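Local coordinates for intracellular sulfur oxidation protein DsrF (Allochromatium vinosum, PDB 2HY5) that is of unknown biochemical function but could take part in the oxidation of intracellular sulfur, in complex with its partners DsrE and DsrH, at residues K6-N12 against Q37-F43. Sequence-based numbering, arbitrary orientation.
Sequences KKFMYLN and QDVCVLF
Strands 7-12 and 38-43 are the two parallel strands of a beta-alpha-beta crossover whose connection contains helix 21-32, and they pair in the continuous ladder expected of such a unit. The C=O of Lys6 starts the ladder by accepting Asp38 N. Phe8 and Tyr10 then use both N-H and C=O toward the backbone of 38-43: Phe8 N reaches Asp38 O at 2.7 Å, Phe8 O receives Cys40 N at 3.0 Å, and Tyr10 repeats the pattern between Cys40 and Leu42. The N-H of Asn12 ends it at Leu42 O. Before the strand proper, the amide of Gln37 extends the pairing, its OE1 taking Lys6 N at 3.1 Å and also Val5 N, while NE2 turns back to Phe35 O. On the face of Phe8, Tyr10 and Asn12, the Tyr10 ring meets the second strand by its edge, CE2 lying 3.4 Å from Val39 CG1. Further along, Asn12 and Phe43 run side by side; with Asn12 CG beside its own backbone N (chi1 -70°), ND2 comes over one face of the Phe43 ring, 3.6 Å from CE2, the amide and ring planes 33° apart. The opposite face of the sheet, that of Lys7, Met9 and Leu11, has Met9 CB 3.8 Å from Cys40 SG and Leu11 CD1 4.0 Å from Leu42 CD2. Helix 21-32 covers Tyr10 and Asn12, whereas helix 120-129 packs on Met9 and Leu42. Within the five-stranded parallel sheet, strand 132-135 flanks 7-12, with Phe134 stacking on Tyr10, and strand 79-83 flanks 38-43.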
loop_
_atom_site.group_PDB
_atom_site.type_symbol
_atom_site.label_atom_id
_atom_site.label_comp_id
_atom_site.label_asym_id
_atom_site.label_seq_id
_atom_site.Cartn_x
_atom_site.Cartn_y
_atom_site.Cartn_z
ATOM N N LYS B 6 -22.335 18.164 -13.399
ATOM C CA LYS B 6 -22.200 16.846 -12.792
ATOM C C LYS B 6 -22.003 16.890 -11.288
ATOM O O LYS B 6 -21.578 17.897 -10.722
ATOM C CB LYS B 6 -21.024 16.089 -13.402
ATOM C CG LYS B 6 -21.289 15.523 -14.778
ATOM C CD LYS B 6 -20.133 14.642 -15.202
ATOM C CE LYS B 6 -20.405 13.990 -16.541
ATOM N NZ LYS B 6 -19.273 13.124 -16.956
ATOM N N LYS B 7 -22.322 15.772 -10.651
ATOM C CA LYS B 7 -22.184 15.614 -9.215
ATOM C C LYS B 7 -20.938 14.777 -8.939
ATOM O O LYS B 7 -20.894 13.597 -9.275
ATOM C CB LYS B 7 -23.422 14.913 -8.651
ATOM C CG LYS B 7 -23.248 14.457 -7.221
ATOM C CD LYS B 7 -22.769 15.612 -6.375
ATOM C CE LYS B 7 -22.283 15.152 -5.028
ATOM N NZ LYS B 7 -21.743 16.310 -4.288
ATOM N N PHE B 8 -19.933 15.398 -8.326
ATOM C CA PHE B 8 -18.686 14.716 -8.004
ATOM C C PHE B 8 -18.534 14.447 -6.513
ATOM O O PHE B 8 -18.739 15.344 -5.693
ATOM C CB PHE B 8 -17.482 15.546 -8.460
ATOM C CG PHE B 8 -17.269 15.557 -9.947
ATOM C CD1 PHE B 8 -16.347 16.430 -10.518
ATOM C CD2 PHE B 8 -17.968 14.687 -10.777
ATOM C CE1 PHE B 8 -16.124 16.437 -11.892
ATOM C CE2 PHE B 8 -17.751 14.686 -12.155
ATOM C CZ PHE B 8 -16.828 15.561 -12.711
ATOM N N MET B 9 -18.174 13.215 -6.169
ATOM C CA MET B 9 -17.950 12.846 -4.773
ATOM C C MET B 9 -16.478 12.524 -4.580
ATOM O O MET B 9 -15.875 11.834 -5.398
ATOM C CB MET B 9 -18.768 11.609 -4.369
ATOM C CG MET B 9 -18.406 11.088 -2.970
ATOM S SD MET B 9 -19.252 9.581 -2.437
ATOM C CE MET B 9 -20.811 10.246 -1.964
ATOM N N TYR B 10 -15.901 13.040 -3.502
ATOM C CA TYR B 10 -14.508 12.774 -3.166
ATOM C C TYR B 10 -14.569 11.871 -1.948
ATOM O O TYR B 10 -14.912 12.322 -0.859
ATOM C CB TYR B 10 -13.791 14.081 -2.833
ATOM C CG TYR B 10 -13.556 14.936 -4.050
ATOM C CD1 TYR B 10 -12.420 14.755 -4.836
ATOM C CD2 TYR B 10 -14.483 15.905 -4.441
ATOM C CE1 TYR B 10 -12.209 15.515 -5.982
ATOM C CE2 TYR B 10 -14.280 16.670 -5.591
ATOM C CZ TYR B 10 -13.138 16.468 -6.354
ATOM O OH TYR B 10 -12.923 17.213 -7.493
ATOM N N LEU B 11 -14.254 10.596 -2.149
ATOM C CA LEU B 11 -14.305 9.599 -1.085
ATOM C C LEU B 11 -12.977 9.423 -0.359
ATOM O O LEU B 11 -12.055 8.798 -0.880
ATOM C CB LEU B 11 -14.750 8.256 -1.668
ATOM C CG LEU B 11 -14.861 7.056 -0.729
ATOM C CD1 LEU B 11 -15.892 7.329 0.345
ATOM C CD2 LEU B 11 -15.244 5.825 -1.538
ATOM N N ASN B 12 -12.900 9.973 0.851
ATOM C CA ASN B 12 -11.704 9.894 1.684
ATOM C C ASN B 12 -11.858 8.813 2.747
ATOM O O ASN B 12 -12.717 8.917 3.616
ATOM C CB ASN B 12 -11.454 11.244 2.353
ATOM C CG ASN B 12 -11.017 12.300 1.371
ATOM O OD1 ASN B 12 -10.062 12.103 0.620
ATOM N ND2 ASN B 12 -11.709 13.432 1.369
ATOM N N GLN B 37 -18.450 22.474 -10.475
ATOM C CA GLN B 37 -19.339 21.319 -10.580
ATOM C C GLN B 37 -19.999 21.191 -9.213
ATOM O O GLN B 37 -19.670 21.947 -8.302
ATOM C CB GLN B 37 -18.543 20.046 -10.892
ATOM C CG GLN B 37 -17.785 20.089 -12.212
ATOM C CD GLN B 37 -18.702 20.307 -13.399
ATOM O OE1 GLN B 37 -19.576 19.488 -13.681
ATOM N NE2 GLN B 37 -18.507 21.416 -14.100
ATOM N N ASP B 38 -20.936 20.260 -9.071
ATOM C CA ASP B 38 -21.599 20.047 -7.788
ATOM C C ASP B 38 -20.669 19.093 -7.053
ATOM O O ASP B 38 -20.473 17.963 -7.495
ATOM C CB ASP B 38 -22.962 19.388 -7.991
ATOM C CG ASP B 38 -23.812 19.407 -6.736
ATOM O OD1 ASP B 38 -23.278 19.110 -5.647
ATOM O OD2 ASP B 38 -25.020 19.709 -6.842
ATOM N N VAL B 39 -20.106 19.541 -5.936
ATOM C CA VAL B 39 -19.154 18.721 -5.195
ATOM C C VAL B 39 -19.497 18.399 -3.745
ATOM O O VAL B 39 -20.084 19.202 -3.033
ATOM C CB VAL B 39 -17.760 19.400 -5.192
ATOM C CG1 VAL B 39 -16.773 18.586 -4.366
ATOM C CG2 VAL B 39 -17.265 19.569 -6.619
ATOM N N CYS B 40 -19.125 17.199 -3.319
ATOM C CA CYS B 40 -19.311 16.810 -1.932
ATOM C C CYS B 40 -18.085 16.000 -1.549
ATOM O O CYS B 40 -17.536 15.252 -2.361
ATOM C CB CYS B 40 -20.595 15.999 -1.719
ATOM S SG CYS B 40 -20.658 14.384 -2.489
ATOM N N VAL B 41 -17.634 16.184 -0.318
ATOM C CA VAL B 41 -16.466 15.475 0.169
ATOM C C VAL B 41 -16.933 14.627 1.334
ATOM O O VAL B 41 -17.498 15.145 2.288
ATOM C CB VAL B 41 -15.387 16.457 0.651
ATOM C CG1 VAL B 41 -14.131 15.697 1.046
ATOM C CG2 VAL B 41 -15.085 17.461 -0.442
ATOM N N LEU B 42 -16.714 13.322 1.237
ATOM C CA LEU B 42 -17.132 12.402 2.284
ATOM C C LEU B 42 -15.947 11.764 2.978
ATOM O O LEU B 42 -15.017 11.287 2.329
ATOM C CB LEU B 42 -18.016 11.296 1.692
ATOM C CG LEU B 42 -18.399 10.137 2.623
ATOM C CD1 LEU B 42 -19.258 10.653 3.769
ATOM C CD2 LEU B 42 -19.153 9.074 1.832
ATOM N N PHE B 43 -15.986 11.762 4.303
ATOM C CA PHE B 43 -14.934 11.150 5.093
ATOM C C PHE B 43 -15.572 9.938 5.737
ATOM O O PHE B 43 -16.526 10.057 6.504
ATOM C CB PHE B 43 -14.403 12.125 6.146
ATOM C CG PHE B 43 -13.733 13.332 5.555
ATOM C CD1 PHE B 43 -14.482 14.418 5.119
ATOM C CD2 PHE B 43 -12.349 13.362 5.391
ATOM C CE1 PHE B 43 -13.869 15.519 4.524
ATOM C CE2 PHE B 43 -11.726 14.455 4.797
ATOM C CZ PHE B 43 -12.487 15.538 4.363
#